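Local coordinates for protein type I modular polyketide synthase (Streptomyces albus subsp. albus, PDB 6IYR) that probably selects an acyl-coenzyme A extender unit and transfers it to the acyl carrier protein during salinomycin assembly, at residues T37-P42 with L93-E98; T128-P133 with A209-A214; A246-A251 with E328-E333; A262-S267 with G286-V291; A282-P287 with R378-V383. All blocks are in the same frame, centred on the assembly; numbering follows the deposited sequence.

Contact 1. Residues T37-P42 with L93-E98; sequences TSALIP and LAEDRE
The flat peptide group joining L93 to A94 carries the methyl CD2 of L40 over one of its faces, and CD2 comes within a tight 3.5 Å of A94 CA. Away from the interface, within 93-98, the guanidinium of R97 takes E98 OE2 at its edge, almost in plane, in a salt bridge. L40 crosses the chain of L93 at an oblique angle, with CD2 4.0 Å from L93 CB. Two backbone bonds set the register: I41 N to A94 O at 2.9 Å, nearly straight at 168°, and A94 N to I41 O at 3.2 Å. L93 holds CG anti to its carbonyl carbon (chi1 -81°), which places CD1 3.7 Å from P42 CB; both side chains lie on one face of the sheet, I41 and A94 on the other. Where the chains begin to part, E95 CA makes a CA-H...O contact of 3.4 Å with A39 O. Helix 431-443 covers L40 and L93 through A432, L435 and T436, whereas I41 and A94 turn to F100. The pairing starts the edge strand 41-47 of a three-stranded antiparallel sheet flanked by helices, consistent with the ketosynthase-to-acyltransferase linker of modular polyketide synthases.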
# COMPACT_ATOMS: atom_id res chain seq x y z
N THR A 37 17.42 8.73 -3.56
CA THR A 37 18.74 9.23 -3.43
C THR A 37 19.09 9.19 -1.95
O THR A 37 18.40 9.77 -1.12
CB THR A 37 18.81 10.64 -4.01
OG1 THR A 37 20.12 10.88 -4.51
CG2 THR A 37 18.45 11.67 -2.96
N SER A 38 20.07 8.35 -1.60
CA SER A 38 20.33 8.04 -0.20
C SER A 38 21.81 7.77 0.07
O SER A 38 22.55 7.36 -0.83
CB SER A 38 19.55 6.81 0.23
OG SER A 38 19.78 6.59 1.60
N ALA A 39 22.19 7.95 1.33
CA ALA A 39 23.52 7.59 1.86
C ALA A 39 23.60 6.11 2.18
O ALA A 39 24.69 5.56 2.28
CB ALA A 39 23.80 8.37 3.13
N LEU A 40 22.44 5.49 2.43
CA LEU A 40 22.29 4.03 2.47
C LEU A 40 22.40 3.46 1.07
O LEU A 40 21.62 3.81 0.19
CB LEU A 40 20.91 3.67 3.00
CG LEU A 40 20.70 3.12 4.39
CD1 LEU A 40 19.39 2.34 4.37
CD2 LEU A 40 21.84 2.24 4.85
N ILE A 41 23.39 2.58 0.88
CA ILE A 41 23.68 1.99 -0.41
C ILE A 41 23.43 0.47 -0.41
O ILE A 41 23.81 -0.23 0.52
CB ILE A 41 25.14 2.29 -0.80
CG1 ILE A 41 25.30 3.79 -1.02
CG2 ILE A 41 25.53 1.58 -2.07
CD1 ILE A 41 26.73 4.25 -0.81
N PRO A 42 22.77 -0.04 -1.46
CA PRO A 42 22.45 -1.45 -1.51
C PRO A 42 23.54 -2.23 -2.22
O PRO A 42 23.98 -1.81 -3.29
CB PRO A 42 21.17 -1.48 -2.36
CG PRO A 42 21.31 -0.32 -3.27
CD PRO A 42 21.99 0.74 -2.44
N LEU A 93 22.29 -3.26 3.15
CA LEU A 93 22.20 -1.80 3.01
C LEU A 93 23.10 -1.26 4.07
O LEU A 93 22.90 -1.56 5.23
CB LEU A 93 20.80 -1.28 3.39
CG LEU A 93 19.60 -1.31 2.46
CD1 LEU A 93 19.92 -1.94 1.13
CD2 LEU A 93 18.43 -1.98 3.16
N ALA A 94 23.95 -0.31 3.71
CA ALA A 94 24.75 0.34 4.73
C ALA A 94 25.34 1.58 4.12
O ALA A 94 25.31 1.77 2.90
CB ALA A 94 25.83 -0.62 5.23
N GLU A 95 25.79 2.47 5.00
CA GLU A 95 26.32 3.78 4.65
C GLU A 95 27.81 3.77 4.55
O GLU A 95 28.36 4.62 3.90
CB GLU A 95 25.96 4.80 5.73
CG GLU A 95 24.50 4.75 6.15
CD GLU A 95 24.05 6.02 6.87
OE1 GLU A 95 24.81 7.00 6.84
OE2 GLU A 95 22.96 6.00 7.48
N ASP A 96 28.48 2.80 5.19
CA ASP A 96 29.94 2.73 5.15
C ASP A 96 30.49 1.31 5.20
O ASP A 96 29.78 0.35 5.49
CB ASP A 96 30.52 3.54 6.30
CG ASP A 96 29.99 3.11 7.64
OD1 ASP A 96 29.77 1.91 7.87
OD2 ASP A 96 29.75 3.99 8.48
N ARG A 97 31.80 1.21 5.03
CA ARG A 97 32.52 -0.06 5.13
C ARG A 97 32.11 -0.90 6.31
O ARG A 97 31.90 -2.10 6.20
CB ARG A 97 34.02 0.21 5.20
CG ARG A 97 34.87 -1.04 5.22
CD ARG A 97 36.36 -0.74 5.05
NE ARG A 97 37.14 -1.92 5.37
CZ ARG A 97 37.36 -2.35 6.62
NH1 ARG A 97 36.96 -1.61 7.65
NH2 ARG A 97 38.07 -3.45 6.83
N GLU A 98 32.10 -0.28 7.48
CA GLU A 98 31.91 -1.01 8.70
C GLU A 98 30.47 -1.55 8.75
O GLU A 98 30.24 -2.68 9.17
CB GLU A 98 32.21 -0.09 9.89
CG GLU A 98 33.69 0.33 10.01
CD GLU A 98 34.21 1.14 8.82
OE1 GLU A 98 33.57 2.16 8.48
OE2 GLU A 98 35.29 0.81 8.25

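Contact 2. Residues T128-P133 with A209-A214; sequences TVFVFP and AGVAPA
F130 overlaps the pyrrolidine ring of P213, whose CB sits 3.7 Å from the centroid of the aromatic ring and only 9° off its normal, a clear CH-pi contact. P213 CG presses on the rim of the same face, 3.4 Å from F130 CE2. With CG anti to its own carbonyl carbon (chi1 -73°), F130 extends its edge toward V211, and there F130 CZ meets V211 O at 3.2 Å, near the ring plane. V211 CG1, placed anti to the backbone N, fits between F130 CE1 and T128, lying 3.8 Å from T128 CG2. A single backbone bond joins the segments: A214 N donates to T128 O at 2.9 Å. It continues the pairing of strand 129-132 with strand 215-218, in which F130 bonds to A215 and I217. The two parallel neighbours are linked by a long helical crossover, and the loop 209-214 brings the chain back from helix 188-208 into the central sheet. Chemically the interface is largely apolar, and the hydroxyl T128 OG1 is buried with no partner. Cohesion probably rests mainly on the CH-pi contact of P213 with F130, on the CZ edge of the ring facing V211 O, and on that one amide bond.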
# COMPACT_ATOMS: atom_id res chain seq x y z
N THR A 128 3.63 -7.65 -10.94
CA THR A 128 3.42 -7.23 -9.57
C THR A 128 2.14 -6.40 -9.40
O THR A 128 1.82 -5.52 -10.21
CB THR A 128 4.71 -6.68 -8.93
OG1 THR A 128 4.46 -5.57 -8.06
CG2 THR A 128 5.74 -6.37 -9.94
N VAL A 129 1.36 -6.76 -8.38
CA VAL A 129 0.12 -6.08 -8.09
C VAL A 129 0.34 -4.94 -7.10
O VAL A 129 0.96 -5.14 -6.03
CB VAL A 129 -0.88 -7.05 -7.48
CG1 VAL A 129 -2.14 -6.31 -7.12
CG2 VAL A 129 -1.16 -8.18 -8.44
N PHE A 130 -0.08 -3.74 -7.47
CA PHE A 130 -0.08 -2.63 -6.50
C PHE A 130 -1.43 -2.58 -5.70
O PHE A 130 -2.52 -2.51 -6.30
CB PHE A 130 0.15 -1.27 -7.17
CG PHE A 130 1.58 -1.02 -7.64
CD1 PHE A 130 2.54 -2.04 -7.65
CD2 PHE A 130 1.90 0.18 -8.26
CE1 PHE A 130 3.81 -1.80 -8.15
CE2 PHE A 130 3.17 0.41 -8.81
CZ PHE A 130 4.11 -0.59 -8.75
N VAL A 131 -1.31 -2.49 -4.38
CA VAL A 131 -2.46 -2.44 -3.46
C VAL A 131 -2.61 -1.07 -2.81
O VAL A 131 -1.64 -0.51 -2.30
CB VAL A 131 -2.33 -3.50 -2.37
CG1 VAL A 131 -3.51 -3.42 -1.40
CG2 VAL A 131 -2.27 -4.88 -2.98
N PHE A 132 -3.80 -0.49 -2.89
CA PHE A 132 -4.02 0.85 -2.37
C PHE A 132 -5.09 0.77 -1.27
O PHE A 132 -6.27 0.58 -1.56
CB PHE A 132 -4.48 1.78 -3.48
CG PHE A 132 -3.45 2.02 -4.55
CD1 PHE A 132 -3.29 1.11 -5.59
CD2 PHE A 132 -2.57 3.08 -4.45
CE1 PHE A 132 -2.33 1.32 -6.57
CE2 PHE A 132 -1.65 3.35 -5.48
CZ PHE A 132 -1.54 2.46 -6.53
N PRO A 133 -4.67 0.85 -0.00
CA PRO A 133 -5.67 0.71 1.06
C PRO A 133 -6.49 1.95 1.23
O PRO A 133 -6.23 2.98 0.58
CB PRO A 133 -4.82 0.49 2.34
CG PRO A 133 -3.42 0.51 1.92
CD PRO A 133 -3.33 1.10 0.54
N ALA A 209 11.45 3.20 -10.09
CA ALA A 209 12.47 2.25 -9.68
C ALA A 209 12.37 0.98 -10.50
O ALA A 209 12.96 -0.05 -10.19
CB ALA A 209 12.29 1.92 -8.21
N GLY A 210 11.56 1.03 -11.54
CA GLY A 210 11.50 -0.06 -12.48
C GLY A 210 10.40 -1.05 -12.24
O GLY A 210 10.35 -2.08 -12.90
N VAL A 211 9.55 -0.81 -11.25
CA VAL A 211 8.51 -1.77 -10.92
C VAL A 211 7.18 -1.28 -11.50
O VAL A 211 6.50 -0.48 -10.90
CB VAL A 211 8.37 -1.97 -9.40
CG1 VAL A 211 7.32 -3.04 -9.14
CG2 VAL A 211 9.69 -2.40 -8.83
N ALA A 212 6.85 -1.76 -12.69
CA ALA A 212 5.64 -1.33 -13.36
C ALA A 212 4.48 -2.24 -12.92
O ALA A 212 4.65 -3.44 -12.76
CB ALA A 212 5.84 -1.37 -14.86
N PRO A 213 3.35 -1.66 -12.56
CA PRO A 213 2.34 -2.61 -12.10
C PRO A 213 1.76 -3.44 -13.22
O PRO A 213 1.34 -2.89 -14.21
CB PRO A 213 1.26 -1.72 -11.45
CG PRO A 213 1.61 -0.29 -11.78
CD PRO A 213 2.87 -0.26 -12.61
N ALA A 214 1.51 -4.71 -12.95
CA ALA A 214 0.70 -5.54 -13.83
C ALA A 214 -0.80 -5.40 -13.56
O ALA A 214 -1.63 -5.75 -14.40
CB ALA A 214 1.08 -6.99 -13.70

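Contact 3. Residues A246-A251 with E328-E333; sequences AKALLA and EHIRAE
A248 O is gripped twice: a water donates to it at 2.8 Å and passes a second bond on to E333 OE2, while A251 N donates to A248 O at 3.0 Å within the closing turn. The contact thus sets the C-terminal end of helix 235-248 against the N-terminal end of helix 331-337, with I330 at the N-cap position. E333 stands in the first turn of the second helix and its carboxylate is turned toward A248. Because CG is anti to the backbone N (chi1 -178°) and the chain stays extended beyond it, the carboxylate spans the gap and brings OE1 to 3.5 Å from A248 CB. The bridging water separates E333 OE2 from A248 O, two acceptors that could not bond directly. The apolar part belongs to I330, whose CD1 approaches A248 CB at 4.1 Å and L249 CD2 at 4.2 Å. L373 of helix 366-374 also packs on I330. L249 turns the other way, toward Q192 of helix 188-208, and its side chain lies about 4 Å from a bound phosphate ion, probably from the crystallisation liquor. At the exposed margin, A251 CB rests 4.0 Å from I330 CG2 and, obliquely to the imidazole, equally far from H329 NE2.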
# COMPACT_ATOMS: atom_id res chain seq x y z
N ALA A 246 -14.81 13.07 0.25
CA ALA A 246 -14.44 13.20 1.65
C ALA A 246 -15.22 14.32 2.32
O ALA A 246 -15.66 14.18 3.48
CB ALA A 246 -12.95 13.44 1.81
N LYS A 247 -15.44 15.40 1.60
CA LYS A 247 -16.27 16.44 2.17
C LYS A 247 -17.69 15.95 2.43
O LYS A 247 -18.29 16.33 3.41
CB LYS A 247 -16.33 17.66 1.26
CG LYS A 247 -15.06 18.47 1.28
CD LYS A 247 -15.32 19.88 0.85
CE LYS A 247 -14.34 20.31 -0.20
NZ LYS A 247 -13.05 20.60 0.47
N ALA A 248 -18.27 15.21 1.50
CA ALA A 248 -19.66 14.77 1.66
C ALA A 248 -19.76 13.91 2.91
O ALA A 248 -20.70 14.04 3.71
CB ALA A 248 -20.12 13.99 0.44
N LEU A 249 -18.73 13.09 3.12
CA LEU A 249 -18.62 12.25 4.31
C LEU A 249 -18.62 12.96 5.65
O LEU A 249 -18.80 12.33 6.69
CB LEU A 249 -17.33 11.42 4.26
CG LEU A 249 -17.44 10.04 3.63
CD1 LEU A 249 -16.10 9.32 3.63
CD2 LEU A 249 -18.50 9.18 4.30
N LEU A 250 -18.28 14.22 5.65
CA LEU A 250 -18.41 15.03 6.84
C LEU A 250 -19.77 14.86 7.49
O LEU A 250 -19.89 14.93 8.72
CB LEU A 250 -18.24 16.48 6.47
CG LEU A 250 -16.91 17.21 6.64
CD1 LEU A 250 -15.80 16.39 7.23
CD2 LEU A 250 -16.50 18.02 5.44
N ALA A 251 -20.80 14.59 6.69
CA ALA A 251 -22.16 14.53 7.23
C ALA A 251 -22.37 13.23 7.96
O ALA A 251 -23.41 13.05 8.57
CB ALA A 251 -23.18 14.64 6.11
N GLU A 328 -26.59 6.41 2.08
CA GLU A 328 -27.73 6.86 1.23
C GLU A 328 -28.01 8.31 1.45
O GLU A 328 -28.36 9.03 0.53
CB GLU A 328 -29.00 6.03 1.50
CG GLU A 328 -28.90 4.65 0.85
CD GLU A 328 -29.79 3.56 1.46
OE1 GLU A 328 -30.57 3.84 2.42
OE2 GLU A 328 -29.70 2.41 0.99
N HIS A 329 -27.73 8.77 2.65
CA HIS A 329 -27.97 10.17 3.01
C HIS A 329 -27.11 11.16 2.20
O HIS A 329 -27.48 12.31 2.05
CB HIS A 329 -27.71 10.28 4.52
CG HIS A 329 -27.59 11.68 5.03
ND1 HIS A 329 -28.68 12.51 5.18
CD2 HIS A 329 -26.57 12.28 5.69
CE1 HIS A 329 -28.30 13.63 5.78
NE2 HIS A 329 -27.02 13.51 6.10
N ILE A 330 -25.96 10.75 1.68
CA ILE A 330 -25.17 11.69 0.88
C ILE A 330 -25.10 11.29 -0.61
O ILE A 330 -24.31 11.83 -1.40
CB ILE A 330 -23.73 11.82 1.43
CG1 ILE A 330 -23.08 10.42 1.51
CG2 ILE A 330 -23.77 12.51 2.77
CD1 ILE A 330 -21.57 10.42 1.74
N ARG A 331 -25.93 10.35 -0.99
CA ARG A 331 -25.91 9.90 -2.38
C ARG A 331 -26.06 11.04 -3.38
O ARG A 331 -25.31 11.14 -4.36
CB ARG A 331 -26.99 8.87 -2.60
CG ARG A 331 -27.07 8.38 -4.03
CD ARG A 331 -28.38 7.65 -4.25
NE ARG A 331 -28.14 6.51 -5.13
CZ ARG A 331 -28.33 6.48 -6.44
NH1 ARG A 331 -27.98 5.39 -7.13
NH2 ARG A 331 -28.90 7.50 -7.08
N ALA A 332 -27.10 11.84 -3.21
CA ALA A 332 -27.38 12.86 -4.24
C ALA A 332 -26.23 13.86 -4.30
O ALA A 332 -25.83 14.29 -5.37
CB ALA A 332 -28.70 13.56 -3.98
N GLU A 333 -25.70 14.22 -3.15
CA GLU A 333 -24.57 15.12 -3.09
C GLU A 333 -23.37 14.53 -3.84
O GLU A 333 -22.72 15.23 -4.61
CB GLU A 333 -24.22 15.46 -1.62
CG GLU A 333 -23.06 16.44 -1.53
CD GLU A 333 -22.57 16.70 -0.11
OE1 GLU A 333 -21.45 17.25 0.04
OE2 GLU A 333 -23.25 16.32 0.85
O HOH W 1 -22.41 16.21 3.24

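Contact 4. Residues A262-S267 with G286-V291; sequences AEAADS and GPQSTV
P287 offers its carbonyl to A264: P287 O lies 3.3 Å from A264 CA in a CA-H...O contact, with the methyl CB of A264 brought against the same oxygen. The pyrrolidine ring itself is turned from the 262-267 segment and packs on T410 and A413 of helix 404-414. Next, Q288 O takes a CA-H...O contact from A262 CA at 3.1 Å, whereas E263 N, close to the same oxygen, has too poor an angle to bond with it. The side chain of Q288 bends at chi2 (-91°), which brings its amide beside A264, with Q288 OE1 4.0 Å from A264 CB; its backbone N is held by E409. S289 N then closes the tight turn by donating to G286 O at 3.1 Å. This is the hairpin between strands 279-286 and 289-294, set against the loop from strand 257-261 to helix 265-273, within a beta-alpha-beta-beta-alpha-beta subdomain of ferredoxin-like topology. T290 points its side chain into that loop. The methyl CG2, anti to the carbonyl carbon, abuts E263 O at a very tight 3.0 Å and also touches A265 N, while T290 OG1 is bonded to V261 O. The carboxylate of E263 leads off in another direction, to a salt bridge with R271. V291 continues the strand, its backbone paired with A282 and S283.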
# COMPACT_ATOMS: atom_id res chain seq x y z
N ALA A 262 -13.01 -11.37 13.13
CA ALA A 262 -12.17 -12.43 12.63
C ALA A 262 -13.04 -13.62 12.36
O ALA A 262 -12.96 -14.59 13.08
CB ALA A 262 -11.07 -12.80 13.63
N GLU A 263 -13.90 -13.53 11.36
CA GLU A 263 -14.82 -14.59 11.06
C GLU A 263 -14.98 -14.51 9.55
O GLU A 263 -14.89 -13.43 8.98
CB GLU A 263 -16.15 -14.31 11.77
CG GLU A 263 -17.17 -15.43 11.73
CD GLU A 263 -18.38 -15.20 12.69
OE1 GLU A 263 -18.78 -16.16 13.39
OE2 GLU A 263 -19.00 -14.11 12.68
N ALA A 264 -15.26 -15.64 8.91
CA ALA A 264 -15.57 -15.67 7.49
C ALA A 264 -16.81 -14.87 7.12
O ALA A 264 -17.83 -14.89 7.81
CB ALA A 264 -15.73 -17.11 7.02
N ALA A 265 -16.75 -14.30 5.93
CA ALA A 265 -17.78 -13.44 5.41
C ALA A 265 -19.17 -14.05 5.52
O ALA A 265 -20.12 -13.34 5.83
CB ALA A 265 -17.47 -13.10 3.96
N ASP A 266 -19.32 -15.32 5.16
CA ASP A 266 -20.64 -15.95 5.20
C ASP A 266 -21.22 -15.99 6.62
O ASP A 266 -22.41 -15.82 6.81
CB ASP A 266 -20.56 -17.39 4.69
CG ASP A 266 -20.25 -17.47 3.23
OD1 ASP A 266 -20.77 -16.61 2.47
OD2 ASP A 266 -19.50 -18.39 2.83
N SER A 267 -20.44 -16.46 7.57
CA SER A 267 -20.88 -16.52 8.95
C SER A 267 -21.19 -15.12 9.45
O SER A 267 -22.12 -14.94 10.21
CB SER A 267 -19.81 -17.16 9.85
OG SER A 267 -19.37 -18.40 9.35
N GLY A 286 -10.14 -11.09 3.92
CA GLY A 286 -9.45 -12.38 3.94
C GLY A 286 -10.44 -13.45 4.35
O GLY A 286 -11.53 -13.12 4.79
N PRO A 287 -10.11 -14.72 4.16
CA PRO A 287 -11.07 -15.78 4.47
C PRO A 287 -11.58 -15.79 5.92
O PRO A 287 -12.62 -16.36 6.19
CB PRO A 287 -10.28 -17.07 4.17
CG PRO A 287 -8.85 -16.68 4.18
CD PRO A 287 -8.79 -15.24 3.77
N GLN A 288 -10.85 -15.18 6.85
CA GLN A 288 -11.31 -15.05 8.25
C GLN A 288 -11.20 -13.63 8.77
O GLN A 288 -10.92 -13.40 9.95
CB GLN A 288 -10.49 -15.96 9.15
CG GLN A 288 -10.70 -17.43 8.87
CD GLN A 288 -11.81 -18.01 9.70
OE1 GLN A 288 -12.73 -18.63 9.18
NE2 GLN A 288 -11.74 -17.80 11.02
N SER A 289 -11.48 -12.67 7.90
CA SER A 289 -11.17 -11.32 8.20
C SER A 289 -12.14 -10.35 7.51
O SER A 289 -12.12 -10.21 6.28
CB SER A 289 -9.70 -11.13 7.81
OG SER A 289 -9.34 -9.81 7.98
N THR A 290 -13.05 -9.77 8.28
CA THR A 290 -14.11 -8.94 7.74
C THR A 290 -14.27 -7.71 8.61
O THR A 290 -13.79 -7.67 9.74
CB THR A 290 -15.47 -9.64 7.76
OG1 THR A 290 -15.92 -9.70 9.11
CG2 THR A 290 -15.39 -11.04 7.22
N VAL A 291 -14.89 -6.68 8.03
CA VAL A 291 -15.17 -5.44 8.74
C VAL A 291 -16.68 -5.16 8.61
O VAL A 291 -17.26 -5.28 7.52
CB VAL A 291 -14.31 -4.26 8.21
CG1 VAL A 291 -14.68 -2.96 8.92
CG2 VAL A 291 -12.82 -4.53 8.41

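Contact 5. Residues A282-P287 with R378-V383; sequences ASVNGP and RFEDAV
E380 lays its side chain along the backbone from V284 to P287, beginning with CB, which is 3.7 Å from V284 O and almost as near to G286 N. The pair joins the ferredoxin-like subdomain, through strand 279-286, to the start of helix 379-388; the strand and helix axes approach to 6.5 Å at an angle of 41°. Since CG is anti to the backbone N (chi1 172°) and the chain is extended, E380 CG passes alongside G286, and CD comes to rest 3.5 Å from P287 N. At the tip the oxygens part company. E380 OE1 lies against V284 CG1 at 3.3 Å and faces G286 O, another acceptor with which it makes no bond. OE2 lies beside P287 CA and takes a salt bridge from R384, one turn further along the helix, which probably favours the charged carboxylate. The backbone fixes the base of this side chain: E380 N donates to V284 O at 2.9 Å, tying the first turn of the helix to the strand. F379 leaves on the other flank, its CB 3.4 Å from V284 O. N285 crosses it at about a right angle, with amide and ring planes 76° apart, and N285 OD1 accepts a hydrogen bond from H219, which lies within the probable GxSxG nucleophile elbow. N285 O stands at the edge of the F379 ring, near its plane, while V383 CG2 lies 3.8 Å above one face, offset toward the rim.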
# COMPACT_ATOMS: atom_id res chain seq x y z
N ALA A 282 -19.08 -4.31 5.58
CA ALA A 282 -18.38 -3.23 4.90
C ALA A 282 -17.21 -3.75 4.06
O ALA A 282 -16.99 -3.27 2.94
CB ALA A 282 -17.91 -2.20 5.89
N SER A 283 -16.49 -4.76 4.55
CA SER A 283 -15.37 -5.23 3.76
C SER A 283 -15.05 -6.65 4.08
O SER A 283 -15.24 -7.09 5.22
CB SER A 283 -14.15 -4.29 3.94
OG SER A 283 -13.47 -4.53 5.14
N VAL A 284 -14.67 -7.40 3.06
CA VAL A 284 -14.13 -8.74 3.23
C VAL A 284 -12.68 -8.74 2.79
O VAL A 284 -12.40 -8.64 1.60
CB VAL A 284 -14.89 -9.75 2.37
CG1 VAL A 284 -14.37 -11.17 2.59
CG2 VAL A 284 -16.38 -9.66 2.68
N ASN A 285 -11.79 -8.88 3.77
CA ASN A 285 -10.37 -8.68 3.58
C ASN A 285 -9.54 -9.96 3.54
O ASN A 285 -8.39 -9.91 3.17
CB ASN A 285 -9.85 -7.75 4.63
CG ASN A 285 -10.53 -6.42 4.57
OD1 ASN A 285 -10.99 -6.01 3.53
ND2 ASN A 285 -10.77 -5.83 5.71
N GLY A 286 -10.14 -11.09 3.92
CA GLY A 286 -9.45 -12.38 3.94
C GLY A 286 -10.44 -13.45 4.35
O GLY A 286 -11.53 -13.12 4.79
N PRO A 287 -10.11 -14.72 4.16
CA PRO A 287 -11.07 -15.78 4.47
C PRO A 287 -11.58 -15.79 5.92
O PRO A 287 -12.62 -16.36 6.19
CB PRO A 287 -10.28 -17.07 4.17
CG PRO A 287 -8.85 -16.68 4.18
CD PRO A 287 -8.79 -15.24 3.77
N ARG A 378 -15.01 -5.97 -1.74
CA ARG A 378 -14.67 -7.37 -1.93
C ARG A 378 -13.17 -7.57 -2.18
O ARG A 378 -12.76 -7.98 -3.25
CB ARG A 378 -15.50 -7.95 -3.06
CG ARG A 378 -16.94 -7.50 -3.01
CD ARG A 378 -17.87 -8.37 -3.82
NE ARG A 378 -19.23 -7.84 -3.79
CZ ARG A 378 -20.16 -8.20 -2.91
NH1 ARG A 378 -21.35 -7.64 -2.96
NH2 ARG A 378 -19.89 -9.12 -1.99
N PHE A 379 -12.38 -7.25 -1.18
CA PHE A 379 -10.94 -7.34 -1.28
C PHE A 379 -10.40 -8.75 -1.43
O PHE A 379 -9.62 -9.01 -2.33
CB PHE A 379 -10.29 -6.62 -0.12
CG PHE A 379 -8.82 -6.49 -0.24
CD1 PHE A 379 -8.27 -5.58 -1.11
CD2 PHE A 379 -7.98 -7.26 0.52
CE1 PHE A 379 -6.91 -5.45 -1.22
CE2 PHE A 379 -6.62 -7.14 0.41
CZ PHE A 379 -6.09 -6.23 -0.46
N GLU A 380 -10.91 -9.68 -0.64
CA GLU A 380 -10.45 -11.06 -0.69
C GLU A 380 -10.70 -11.67 -2.06
O GLU A 380 -9.87 -12.38 -2.58
CB GLU A 380 -11.11 -11.93 0.38
CG GLU A 380 -10.80 -13.40 0.24
CD GLU A 380 -11.71 -14.31 1.04
OE1 GLU A 380 -12.64 -13.83 1.69
OE2 GLU A 380 -11.49 -15.52 1.02
N ASP A 381 -11.85 -11.37 -2.62
CA ASP A 381 -12.25 -11.87 -3.91
C ASP A 381 -11.29 -11.43 -4.98
O ASP A 381 -10.89 -12.21 -5.81
CB ASP A 381 -13.58 -11.25 -4.22
CG ASP A 381 -14.58 -12.25 -4.61
OD1 ASP A 381 -15.53 -12.44 -3.83
OD2 ASP A 381 -14.42 -12.83 -5.69
N ALA A 382 -10.90 -10.17 -4.94
CA ALA A 382 -9.97 -9.64 -5.90
C ALA A 382 -8.63 -10.33 -5.78
O ALA A 382 -8.03 -10.71 -6.76
CB ALA A 382 -9.82 -8.16 -5.71
N VAL A 383 -8.17 -10.53 -4.55
CA VAL A 383 -6.90 -11.17 -4.34
C VAL A 383 -6.91 -12.59 -4.87
O VAL A 383 -5.98 -13.02 -5.51
CB VAL A 383 -6.47 -11.14 -2.86
CG1 VAL A 383 -5.24 -12.00 -2.66
CG2 VAL A 383 -6.22 -9.72 -2.41

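How the contacts relate
Contact 2 lies nearest the chain centre, in the parallel sheet, and relies on aromatic packing; the centres of contacts 1 and 3 lie about 25 and 26 Å from the chain's centre, on opposite sides of it. Contact 1 belongs to a separate antiparallel sheet, whereas contact 3 joins two helix ends through apolar packing and a bridging water, with no direct hydrogen bond. Contacts 4 and 5 share G286 and P287 and serve the same mixed sheet: their strands are neighbours, probably bonded through V291 with A282 and S283. Contact 4 is at the surface without a hydrogen bond across it; contact 5 is more buried and reaches inward, where F379 CZ packs on V131 CG1 of contact 2 at 3.9 Å.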